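Local coordinates for protein agglutinin (Narcissus pseudonarcissus, PDB 3DZW) that binds mannose-containing glycans, here alpha-1,3-linked mannobiose, at several pockets on each subunit of a tetrameric monocot mannose-binding lectin, at residues Asp28-Leu33 with Trp41-Gly46; Ile3-Glu8 with Asn83-Leu88. All coordinates share one frame; numbering follows the deposited sequence.

Interaction 1: Asp28-Leu33 with Trp41-Gly46. With MAN (alpha-D-mannopyranose), chain D.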
loop_
_atom_site.group_PDB
_atom_site.type_symbol
_atom_site.label_atom_id
_atom_site.label_comp_id
_atom_site.label_asym_id
_atom_site.label_seq_id
_atom_site.Cartn_x
_atom_site.Cartn_y
_atom_site.Cartn_z
ATOM N N ASP A 28 15.173 -7.348 20.603
ATOM C CA ASP A 28 16.466 -7.182 21.317
ATOM C C ASP A 28 16.771 -5.688 21.676
ATOM O O ASP A 28 17.898 -5.357 22.055
ATOM C CB ASP A 28 17.646 -7.799 20.519
ATOM C CG ASP A 28 18.003 -7.000 19.239
ATOM O OD1 ASP A 28 17.269 -6.063 18.874
ATOM O OD2 ASP A 28 19.036 -7.327 18.612
ATOM N N CYS A 29 15.750 -4.816 21.529
ATOM C CA CYS A 29 15.838 -3.325 21.840
ATOM C C CYS A 29 16.648 -2.458 20.834
ATOM O O CYS A 29 16.882 -1.281 21.089
ATOM C CB CYS A 29 16.328 -3.075 23.297
ATOM S SG CYS A 29 15.127 -3.505 24.503
ATOM N N ASN A 30 17.042 -3.036 19.695
ATOM C CA ASN A 30 17.755 -2.297 18.704
ATOM C C ASN A 30 16.740 -1.847 17.643
ATOM O O ASN A 30 15.950 -2.655 17.148
ATOM C CB ASN A 30 18.864 -3.155 18.073
ATOM C CG ASN A 30 19.959 -2.305 17.338
ATOM O OD1 ASN A 30 20.056 -1.080 17.517
ATOM N ND2 ASN A 30 20.794 -2.981 16.544
ATOM N N LEU A 31 16.731 -0.540 17.354
ATOM C CA LEU A 31 15.851 0.054 16.332
ATOM C C LEU A 31 16.671 0.101 15.090
ATOM O O LEU A 31 17.669 0.822 15.033
ATOM C CB LEU A 31 15.405 1.445 16.755
ATOM C CG LEU A 31 14.561 2.279 15.776
ATOM C CD1 LEU A 31 13.261 1.599 15.430
ATOM C CD2 LEU A 31 14.305 3.673 16.373
ATOM N N VAL A 32 16.255 -0.658 14.065
ATOM C CA VAL A 32 17.030 -0.793 12.847
ATOM C C VAL A 32 16.279 -0.560 11.520
ATOM O O VAL A 32 15.109 -0.916 11.385
ATOM C CB VAL A 32 17.594 -2.246 12.776
ATOM C CG1 VAL A 32 18.548 -2.422 11.587
ATOM C CG2 VAL A 32 18.292 -2.624 14.084
ATOM N N LEU A 33 16.991 0.047 10.553
ATOM C CA LEU A 33 16.487 0.277 9.204
ATOM C C LEU A 33 17.149 -0.721 8.284
ATOM O O LEU A 33 18.392 -0.771 8.203
ATOM C CB LEU A 33 16.803 1.695 8.721
ATOM C CG LEU A 33 16.388 2.042 7.268
ATOM C CD1 LEU A 33 14.880 1.928 7.075
ATOM C CD2 LEU A 33 16.867 3.431 6.883
ATOM N N TRP A 41 21.145 1.414 9.068
ATOM C CA TRP A 41 21.149 2.372 10.186
ATOM C C TRP A 41 20.563 1.708 11.416
ATOM O O TRP A 41 19.677 0.850 11.308
ATOM C CB TRP A 41 20.345 3.632 9.841
ATOM C CG TRP A 41 20.385 4.732 10.919
ATOM C CD1 TRP A 41 21.238 5.799 10.970
ATOM C CD2 TRP A 41 19.531 4.849 12.072
ATOM N NE1 TRP A 41 20.970 6.572 12.083
ATOM C CE2 TRP A 41 19.934 6.009 12.778
ATOM C CE3 TRP A 41 18.476 4.080 12.582
ATOM C CZ2 TRP A 41 19.309 6.424 13.961
ATOM C CZ3 TRP A 41 17.856 4.494 13.760
ATOM C CH2 TRP A 41 18.278 5.658 14.435
ATOM N N ALA A 42 21.049 2.103 12.595
ATOM C CA ALA A 42 20.538 1.556 13.854
ATOM C C ALA A 42 20.893 2.442 15.035
ATOM O O ALA A 42 21.817 3.261 14.957
ATOM C CB ALA A 42 21.067 0.136 14.076
ATOM N N THR A 43 20.152 2.278 16.131
ATOM C CA THR A 43 20.400 3.034 17.358
ATOM C C THR A 43 21.573 2.426 18.150
ATOM O O THR A 43 22.084 3.050 19.096
ATOM C CB THR A 43 19.152 3.098 18.251
ATOM O OG1 THR A 43 18.642 1.765 18.483
ATOM C CG2 THR A 43 18.067 3.947 17.596
ATOM N N ASN A 44 21.991 1.207 17.756
ATOM C CA ASN A 44 23.104 0.503 18.397
ATOM C C ASN A 44 22.830 0.261 19.871
ATOM O O ASN A 44 23.706 0.444 20.721
ATOM C CB ASN A 44 24.412 1.282 18.196
ATOM C CG ASN A 44 24.723 1.534 16.719
ATOM O OD1 ASN A 44 24.450 0.699 15.863
ATOM N ND2 ASN A 44 25.313 2.677 16.429
ATOM N N THR A 45 21.594 -0.152 20.161
ATOM C CA THR A 45 21.147 -0.434 21.513
ATOM C C THR A 45 20.714 -1.911 21.658
ATOM O O THR A 45 19.916 -2.258 22.543
ATOM C CB THR A 45 19.996 0.504 21.919
ATOM O OG1 THR A 45 18.949 0.440 20.934
ATOM C CG2 THR A 45 20.493 1.933 22.018
ATOM N N GLY A 46 21.251 -2.773 20.792
ATOM C CA GLY A 46 20.946 -4.190 20.839
ATOM C C GLY A 46 21.616 -4.836 22.049
ATOM O O GLY A 46 22.753 -4.511 22.378
HETATM C C1 MAN D . 22.717 -6.173 16.064
HETATM C C2 MAN D . 21.311 -6.889 15.984
HETATM C C3 MAN D . 20.988 -7.236 14.538
HETATM C C4 MAN D . 21.111 -5.979 13.638
HETATM C C5 MAN D . 22.484 -5.268 13.766
HETATM C C6 MAN D . 22.492 -3.950 13.016
HETATM O O1 MAN D . 23.928 -7.042 16.275
HETATM O O2 MAN D . 20.313 -6.063 16.536
HETATM O O3 MAN D . 19.687 -7.790 14.488
HETATM O O4 MAN D . 20.920 -6.330 12.293
HETATM O O5 MAN D . 22.834 -4.988 15.121
HETATM O O6 MAN D . 23.719 -3.288 13.262
HETATM O O HOH W 1 23.806 -2.020 15.831
#
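Thr43 and Thr45 pack against the backbone of Cys29-Leu31 and make the tightly packed, buried part of this contact. Thr45 OG1 donates to Cys29 O at 2.7 Å, while Thr43 OG1 gives its own proton to Thr45 OG1 and accepts Leu31 N at 3.2 Å. Both hydroxyls sit between backbone N and carbonyl carbon (chi1 53° in each), the rotamer that turns them to the facing chain; Thr43 CG2 then lies against Leu31 CB. Thr43 N returns a bond to Leu31 O in the carbonyl plane, and nearly straight Leu33 N to Trp41 O (2.9 Å) continues the pairing. This is the antiparallel hairpin of strands 31-35 and 38-42, part of one four-stranded sheet of the beta-prism II fold, and the turn leading into strand 31-35 carries the Asp and Asn of the QxDxNxVxY mannose-binding motif. On the sugar side, Asn30 divides its amide: OD1 takes Thr45 N from above the carbonyl plane at 3.2 Å, leaving ND2 directed at mannose O2 (3.1 Å, 170° at the hydrogen). The same O2 donates to Asp28 OD2 at 2.7 Å. Asp28 OD1 closes an Asx turn on Asn30 N and also holds Gln26, so pocket residues hold one another in place. Here packing gives way to water, one molecule linking Asn30 ND2 and exposed Asn44 OD1 to mannose O5 (3.2 Å from the water).

Interaction 2: Ile3-Glu8 with Asn83-Leu88. With MAN (alpha-D-mannopyranose), chain C; MAN (alpha-D-mannopyranose), chain B.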
loop_
_atom_site.group_PDB
_atom_site.type_symbol
_atom_site.label_atom_id
_atom_site.label_comp_id
_atom_site.label_asym_id
_atom_site.label_seq_id
_atom_site.Cartn_x
_atom_site.Cartn_y
_atom_site.Cartn_z
ATOM N N ILE A 3 4.092 5.717 8.151
ATOM C CA ILE A 3 4.126 6.838 9.114
ATOM C C ILE A 3 3.795 6.449 10.549
ATOM O O ILE A 3 2.856 5.658 10.805
ATOM C CB ILE A 3 3.111 7.970 8.708
ATOM C CG1 ILE A 3 3.370 8.469 7.297
ATOM C CG2 ILE A 3 3.146 9.149 9.727
ATOM C CD1 ILE A 3 2.353 9.551 6.836
ATOM N N LEU A 4 4.589 6.982 11.490
ATOM C CA LEU A 4 4.352 6.816 12.899
ATOM C C LEU A 4 3.939 8.229 13.364
ATOM O O LEU A 4 4.767 9.157 13.382
ATOM C CB LEU A 4 5.579 6.315 13.655
ATOM C CG LEU A 4 5.362 6.051 15.173
ATOM C CD1 LEU A 4 4.345 4.940 15.385
ATOM C CD2 LEU A 4 6.667 5.719 15.887
ATOM N N TYR A 5 2.653 8.396 13.690
ATOM C CA TYR A 5 2.106 9.710 14.107
ATOM C C TYR A 5 2.401 10.031 15.554
ATOM O O TYR A 5 2.564 9.123 16.374
ATOM C CB TYR A 5 0.582 9.759 13.868
ATOM C CG TYR A 5 0.169 9.708 12.404
ATOM C CD1 TYR A 5 -0.046 8.497 11.760
ATOM C CD2 TYR A 5 -0.020 10.883 11.676
ATOM C CE1 TYR A 5 -0.432 8.455 10.403
ATOM C CE2 TYR A 5 -0.399 10.850 10.323
ATOM C CZ TYR A 5 -0.606 9.640 9.701
ATOM O OH TYR A 5 -0.983 9.612 8.376
ATOM N N SER A 6 2.488 11.337 15.883
ATOM C CA SER A 6 2.732 11.742 17.275
ATOM C C SER A 6 1.581 11.220 18.129
ATOM O O SER A 6 0.397 11.323 17.736
ATOM C CB SER A 6 2.928 13.275 17.422
ATOM O OG SER A 6 1.837 14.015 16.904
ATOM N N GLY A 7 1.930 10.633 19.280
ATOM C CA GLY A 7 0.947 10.030 20.183
ATOM C C GLY A 7 0.846 8.501 19.976
ATOM O O GLY A 7 0.108 7.820 20.701
ATOM N N GLU A 8 1.588 7.972 18.976
ATOM C CA GLU A 8 1.603 6.512 18.667
ATOM C C GLU A 8 2.928 5.876 19.042
ATOM O O GLU A 8 3.956 6.571 19.180
ATOM C CB GLU A 8 1.332 6.247 17.180
ATOM C CG GLU A 8 -0.050 6.696 16.677
ATOM C CD GLU A 8 -0.292 6.338 15.195
ATOM O OE1 GLU A 8 0.699 6.202 14.428
ATOM O OE2 GLU A 8 -1.474 6.210 14.799
ATOM N N ASN A 83 1.599 18.628 16.718
ATOM C CA ASN A 83 1.428 17.418 15.906
ATOM C C ASN A 83 2.622 17.206 14.994
ATOM O O ASN A 83 3.007 18.109 14.243
ATOM C CB ASN A 83 0.133 17.516 15.097
ATOM C CG ASN A 83 -1.128 17.524 15.994
ATOM O OD1 ASN A 83 -1.420 16.549 16.683
ATOM N ND2 ASN A 83 -1.882 18.605 15.940
ATOM N N TYR A 84 3.204 15.999 15.062
ATOM C CA TYR A 84 4.387 15.634 14.282
ATOM C C TYR A 84 4.218 14.286 13.611
ATOM O O TYR A 84 3.310 13.530 13.948
ATOM C CB TYR A 84 5.612 15.545 15.193
ATOM C CG TYR A 84 5.972 16.812 15.954
ATOM C CD1 TYR A 84 5.324 17.146 17.142
ATOM C CD2 TYR A 84 7.001 17.642 15.517
ATOM C CE1 TYR A 84 5.669 18.311 17.855
ATOM C CE2 TYR A 84 7.348 18.804 16.229
ATOM C CZ TYR A 84 6.677 19.120 17.390
ATOM O OH TYR A 84 7.022 20.261 18.093
ATOM N N VAL A 85 5.116 13.984 12.657
ATOM C CA VAL A 85 5.123 12.694 11.959
ATOM C C VAL A 85 6.547 12.178 11.732
ATOM O O VAL A 85 7.445 12.952 11.448
ATOM C CB VAL A 85 4.396 12.734 10.557
ATOM C CG1 VAL A 85 2.887 12.942 10.721
ATOM C CG2 VAL A 85 5.016 13.793 9.626
ATOM N N CYS A 86 6.730 10.861 11.912
ATOM C CA CYS A 86 8.001 10.176 11.638
ATOM C C CYS A 86 7.703 9.343 10.409
ATOM O O CYS A 86 6.887 8.417 10.473
ATOM C CB CYS A 86 8.436 9.304 12.780
ATOM S SG CYS A 86 9.980 8.336 12.432
ATOM N N VAL A 87 8.357 9.665 9.285
ATOM C CA VAL A 87 8.091 9.005 8.012
ATOM C C VAL A 87 9.230 8.179 7.423
ATOM O O VAL A 87 10.349 8.659 7.324
ATOM C CB VAL A 87 7.739 10.090 6.922
ATOM C CG1 VAL A 87 7.364 9.434 5.584
ATOM C CG2 VAL A 87 6.622 11.021 7.399
ATOM N N LEU A 88 8.925 6.909 7.046
ATOM C CA LEU A 88 9.868 6.041 6.335
ATOM C C LEU A 88 9.557 6.356 4.894
ATOM O O LEU A 88 8.551 5.891 4.346
ATOM C CB LEU A 88 9.660 4.561 6.651
ATOM C CG LEU A 88 10.473 3.539 5.805
ATOM C CD1 LEU A 88 11.970 3.818 5.843
ATOM C CD2 LEU A 88 10.178 2.099 6.249
HETATM C C1 MAN C . -5.959 16.379 14.044
HETATM C C2 MAN C . -5.252 15.151 13.487
HETATM C C3 MAN C . -3.739 15.376 13.453
HETATM C C4 MAN C . -3.417 16.650 12.695
HETATM C C5 MAN C . -4.227 17.827 13.254
HETATM C C6 MAN C . -4.001 19.096 12.442
HETATM O O2 MAN C . -5.748 14.863 12.184
HETATM O O3 MAN C . -3.082 14.277 12.844
HETATM O O4 MAN C . -2.018 16.914 12.779
HETATM O O5 MAN C . -5.629 17.513 13.265
HETATM O O6 MAN C . -4.692 20.182 13.046
HETATM C C1 MAN B . -6.525 19.519 17.689
HETATM C C2 MAN B . -5.662 18.636 16.678
HETATM C C3 MAN B . -6.479 17.468 16.098
HETATM C C4 MAN B . -7.274 16.764 17.202
HETATM C C5 MAN B . -8.256 17.717 17.889
HETATM C C6 MAN B . -9.076 16.995 18.957
HETATM O O1 MAN B . -6.872 20.923 17.229
HETATM O O2 MAN B . -4.526 18.154 17.328
HETATM O O3 MAN B . -5.625 16.530 15.441
HETATM O O4 MAN B . -7.989 15.690 16.655
HETATM O O5 MAN B . -7.574 18.786 18.523
HETATM O O6 MAN B . -8.228 16.631 20.028
HETATM O O HOH W 2 0.376 14.970 18.953
#
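Asn83 and Tyr84 meet Ser6 where strand 84-88 pairs antiparallel with strand 3-5, the short N-terminal strand that completes a three-stranded sheet of the beta-prism II fold with strand 94-103 on the far side of 84-88. Asn83 reaches outward to the two units of one alpha-1,3-linked mannobiose: its ND2 donates to O2 of one at 3.0 Å, and its CB lies near O4 of the other. Mannose here is also hydrogen-bonded by Gln89, Asp91, Asn93 and Tyr97 of the second subunit. A water bridges Asn83 OD1 to Ser6 OG. Tyr84 is held by the backbone N and the hydroxyl of Ser6: Tyr84 N points almost straight at Ser6 OG (3.0 Å, 174° at the hydrogen), and Tyr84 O accepts Ser6 N. With chi1 at 56°, Ser6 OG is turned to the facing strand. Val85 shares a face with Ile3 and Tyr5; its CG1 runs alongside the Tyr5 ring, 3.7 Å from CD2, and its CB rests near Ile3 CG2, which sits 3.6 Å above the centre of that ring. Cys86 forms the hydrogen-bonded pair with Leu4 (Leu4 N to Cys86 O 2.9 Å, Cys86 N to Leu4 O 3.0 Å), CB against CB on the opposite face, where Met56 of the neighbouring sheet packs on both. Val87 returns to the first face, where Ile3 packs on Val87, and Val87 on Ile3, of the second subunit; within the chain, Val87 CG2 lies 4.1 Å from Ile3 CG1.

Overall arrangement
The centres of interactions 1 and 2 lie 19 Å apart on opposite sides of the chain's centre. Interaction 1 is local, within one hairpin of the four-stranded sheet 15-42, whereas interaction 2 joins the chain's beginning to residues 83-88 and so encloses the hairpin in sequence. The two belong to different sheets of the prism but meet in its interior, where Leu33 CD1 and Leu88 CD1 are 3.7 Å apart. Both also touch the second subunit. Interaction 1 supplies Asp28 and Asn30 to a pocket of its own chain, whereas Asn83 of interaction 2 adds a bond to sugar held by residues of the second subunit, consistent with multivalent mannose recognition.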